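Local coordinates for protein glutathione peroxidase (Schistosoma mansoni, PDB 2V1M) that catalyses the reduction of hydrogen peroxide by glutathione, yielding glutathione disulfide and water, as a member of the glutathione peroxidase family, at residues N9-F14 with G143-R148. Residues are numbered along the deposited sequence; the frame is centred on the assembly and turned at random.
With SO4 (sulfate ion), chain B.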
loop_
_atom_site.group_PDB
_atom_site.type_symbol
_atom_site.label_atom_id
_atom_site.label_comp_id
_atom_site.label_asym_id
_atom_site.label_seq_id
_atom_site.Cartn_x
_atom_site.Cartn_y
_atom_site.Cartn_z
ATOM N N ASN A 9 -12.706 -4.478 12.281
ATOM C CA ASN A 9 -12.788 -3.129 12.800
ATOM C C ASN A 9 -11.532 -2.303 12.513
ATOM O O ASN A 9 -11.580 -1.092 12.740
ATOM C CB ASN A 9 -13.029 -3.135 14.340
ATOM C CG ASN A 9 -14.498 -3.508 14.770
ATOM O OD1 ASN A 9 -15.434 -3.407 13.997
ATOM N ND2 ASN A 9 -14.655 -3.950 16.046
ATOM N N SER A 10 -10.441 -2.903 12.031
ATOM C CA SER A 10 -9.226 -2.131 11.774
ATOM C C SER A 10 -8.367 -2.988 10.862
ATOM O O SER A 10 -8.627 -4.215 10.672
ATOM C CB SER A 10 -8.438 -1.827 13.066
ATOM O OG SER A 10 -7.740 -2.975 13.496
ATOM N N ILE A 11 -7.264 -2.423 10.333
ATOM C CA ILE A 11 -6.375 -3.218 9.509
ATOM C C ILE A 11 -5.635 -4.255 10.344
ATOM O O ILE A 11 -5.064 -5.200 9.762
ATOM C CB ILE A 11 -5.355 -2.348 8.736
ATOM C CG1 ILE A 11 -4.378 -1.603 9.664
ATOM C CG2 ILE A 11 -6.039 -1.455 7.703
ATOM C CD1 ILE A 11 -3.068 -1.188 8.982
ATOM N N TYR A 12 -5.594 -4.117 11.675
ATOM C CA TYR A 12 -4.765 -5.006 12.500
ATOM C C TYR A 12 -5.284 -6.438 12.513
ATOM O O TYR A 12 -4.537 -7.345 12.889
ATOM C CB TYR A 12 -4.723 -4.485 13.936
ATOM C CG TYR A 12 -4.338 -3.053 14.058
ATOM C CD1 TYR A 12 -3.347 -2.530 13.260
ATOM C CD2 TYR A 12 -4.971 -2.215 15.010
ATOM C CE1 TYR A 12 -2.979 -1.192 13.392
ATOM C CE2 TYR A 12 -4.599 -0.895 15.169
ATOM C CZ TYR A 12 -3.631 -0.380 14.369
ATOM O OH TYR A 12 -3.268 0.951 14.561
ATOM N N GLU A 13 -6.535 -6.631 12.087
ATOM C CA GLU A 13 -7.122 -7.971 12.111
ATOM C C GLU A 13 -6.543 -8.888 11.045
ATOM O O GLU A 13 -6.758 -10.110 11.139
ATOM C CB GLU A 13 -8.623 -7.877 11.953
ATOM C CG GLU A 13 -9.234 -7.221 13.182
ATOM C CD GLU A 13 -10.701 -7.034 13.109
ATOM O OE1 GLU A 13 -11.264 -7.386 12.050
ATOM O OE2 GLU A 13 -11.334 -6.540 14.069
ATOM N N PHE A 14 -5.869 -8.342 10.029
ATOM C CA PHE A 14 -5.475 -9.122 8.844
ATOM C C PHE A 14 -4.044 -9.595 8.932
ATOM O O PHE A 14 -3.176 -8.928 9.523
ATOM C CB PHE A 14 -5.678 -8.304 7.558
ATOM C CG PHE A 14 -7.070 -7.821 7.465
ATOM C CD1 PHE A 14 -8.117 -8.725 7.207
ATOM C CD2 PHE A 14 -7.385 -6.497 7.781
ATOM C CE1 PHE A 14 -9.445 -8.322 7.241
ATOM C CE2 PHE A 14 -8.710 -6.087 7.829
ATOM C CZ PHE A 14 -9.726 -6.979 7.587
ATOM N N GLY A 143 -5.484 2.304 12.977
ATOM C CA GLY A 143 -5.744 1.255 12.008
ATOM C C GLY A 143 -7.000 1.478 11.167
ATOM O O GLY A 143 -7.487 0.544 10.524
ATOM N N GLN A 144 -7.499 2.721 11.160
ATOM C CA GLN A 144 -8.738 3.072 10.441
ATOM C C GLN A 144 -8.380 3.682 9.085
ATOM O O GLN A 144 -7.672 4.696 9.027
ATOM C CB GLN A 144 -9.548 4.082 11.252
ATOM C CG GLN A 144 -9.773 3.632 12.695
ATOM C CD GLN A 144 -10.549 2.343 12.758
ATOM O OE1 GLN A 144 -11.708 2.304 12.345
ATOM N NE2 GLN A 144 -9.932 1.278 13.244
ATOM N N PRO A 145 -8.872 3.097 7.980
ATOM C CA PRO A 145 -8.669 3.724 6.635
ATOM C C PRO A 145 -9.553 4.974 6.528
ATOM O O PRO A 145 -10.792 4.883 6.565
ATOM C CB PRO A 145 -9.102 2.642 5.649
ATOM C CG PRO A 145 -9.143 1.343 6.479
ATOM C CD PRO A 145 -9.593 1.808 7.850
ATOM N N VAL A 146 -8.904 6.138 6.413
ATOM C CA VAL A 146 -9.627 7.397 6.434
ATOM C C VAL A 146 -9.487 8.202 5.151
ATOM O O VAL A 146 -10.169 9.253 5.047
ATOM C CB VAL A 146 -9.327 8.256 7.680
ATOM C CG1 VAL A 146 -9.765 7.535 8.946
ATOM C CG2 VAL A 146 -7.843 8.633 7.734
ATOM N N LYS A 147 -8.681 7.762 4.167
ATOM C CA LYS A 147 -8.669 8.448 2.885
ATOM C C LYS A 147 -8.211 7.460 1.839
ATOM O O LYS A 147 -7.413 6.545 2.113
ATOM C CB LYS A 147 -7.801 9.706 2.896
ATOM C CG LYS A 147 -8.191 10.709 1.793
ATOM C CD LYS A 147 -7.877 12.144 2.196
ATOM C CE LYS A 147 -8.052 13.104 1.041
ATOM N NZ LYS A 147 -7.648 14.488 1.422
ATOM N N ARG A 148 -8.672 7.677 0.612
ATOM C CA ARG A 148 -8.327 6.858 -0.540
ATOM C C ARG A 148 -7.976 7.787 -1.699
ATOM O O ARG A 148 -8.659 8.816 -1.932
ATOM C CB ARG A 148 -9.552 6.010 -0.928
ATOM C CG ARG A 148 -9.422 5.209 -2.194
ATOM C CD ARG A 148 -10.724 4.421 -2.427
ATOM N NE ARG A 148 -10.715 3.770 -3.729
ATOM C CZ ARG A 148 -11.463 2.710 -4.037
ATOM N NH1 ARG A 148 -12.224 2.105 -3.106
ATOM N NH2 ARG A 148 -11.435 2.225 -5.277
HETATM S S SO4 B . -10.424 5.742 -7.031
HETATM O O1 SO4 B . -11.419 4.619 -7.103
HETATM O O2 SO4 B . -11.102 6.943 -7.565
HETATM O O3 SO4 B . -10.074 5.918 -5.607
HETATM O O4 SO4 B . -9.268 5.444 -7.875
#
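Ile11 and Gly143 join the loop before strand 15-17 to the turn that leads into 145-149, an outermost strand of the mixed sheet in this thioredoxin-clan fold. Ile11 N donates to Gly143 O over 3.0 Å; the carbonyl is met in its plane on a lone pair, with 154° at the hydrogen. Ser10 CA adds a C-H...O contact to Gly143 O at 3.4 Å. Conversely, Gln144 NE2 donates to Asn9 O at 2.9 Å, again on an in-plane lone pair, and the acceptor lies only 9° from the Gln144 amide plane. The Gln144 chain bends at chi2 (-61°), which swings CD back towards Asn9 although CB leaves the other segment. Gly143 N approaches the Tyr12 ring obliquely and lies 3.0 Å from Tyr12 OH, at an angle too poor for a hydrogen bond. Gly143 has positive phi, and a CB built here would clash with Tyr12 CZ, 2.8 Å away. Ile11 CG2 and Pro145 CG meet loosely at 4.4 Å, and both side chains also touch Phe117 of helix 113-121.

In the second shell, Arg121 donates from NH1 to Gln144 OE1 and from NH2 to Asn9 O; the bond at OE1 and those of NE2 to Asn9 O and Gln142 O together hold the amide. Val146 and Lys147 both face Leu138 in a classic beta bulge, and Arg148 NE donates to sulfate O3 at 2.9 Å, with a weak second bond from NH2. Ser10 OG accepts from Tyr12 N at 3.0 Å, closing an ST turn.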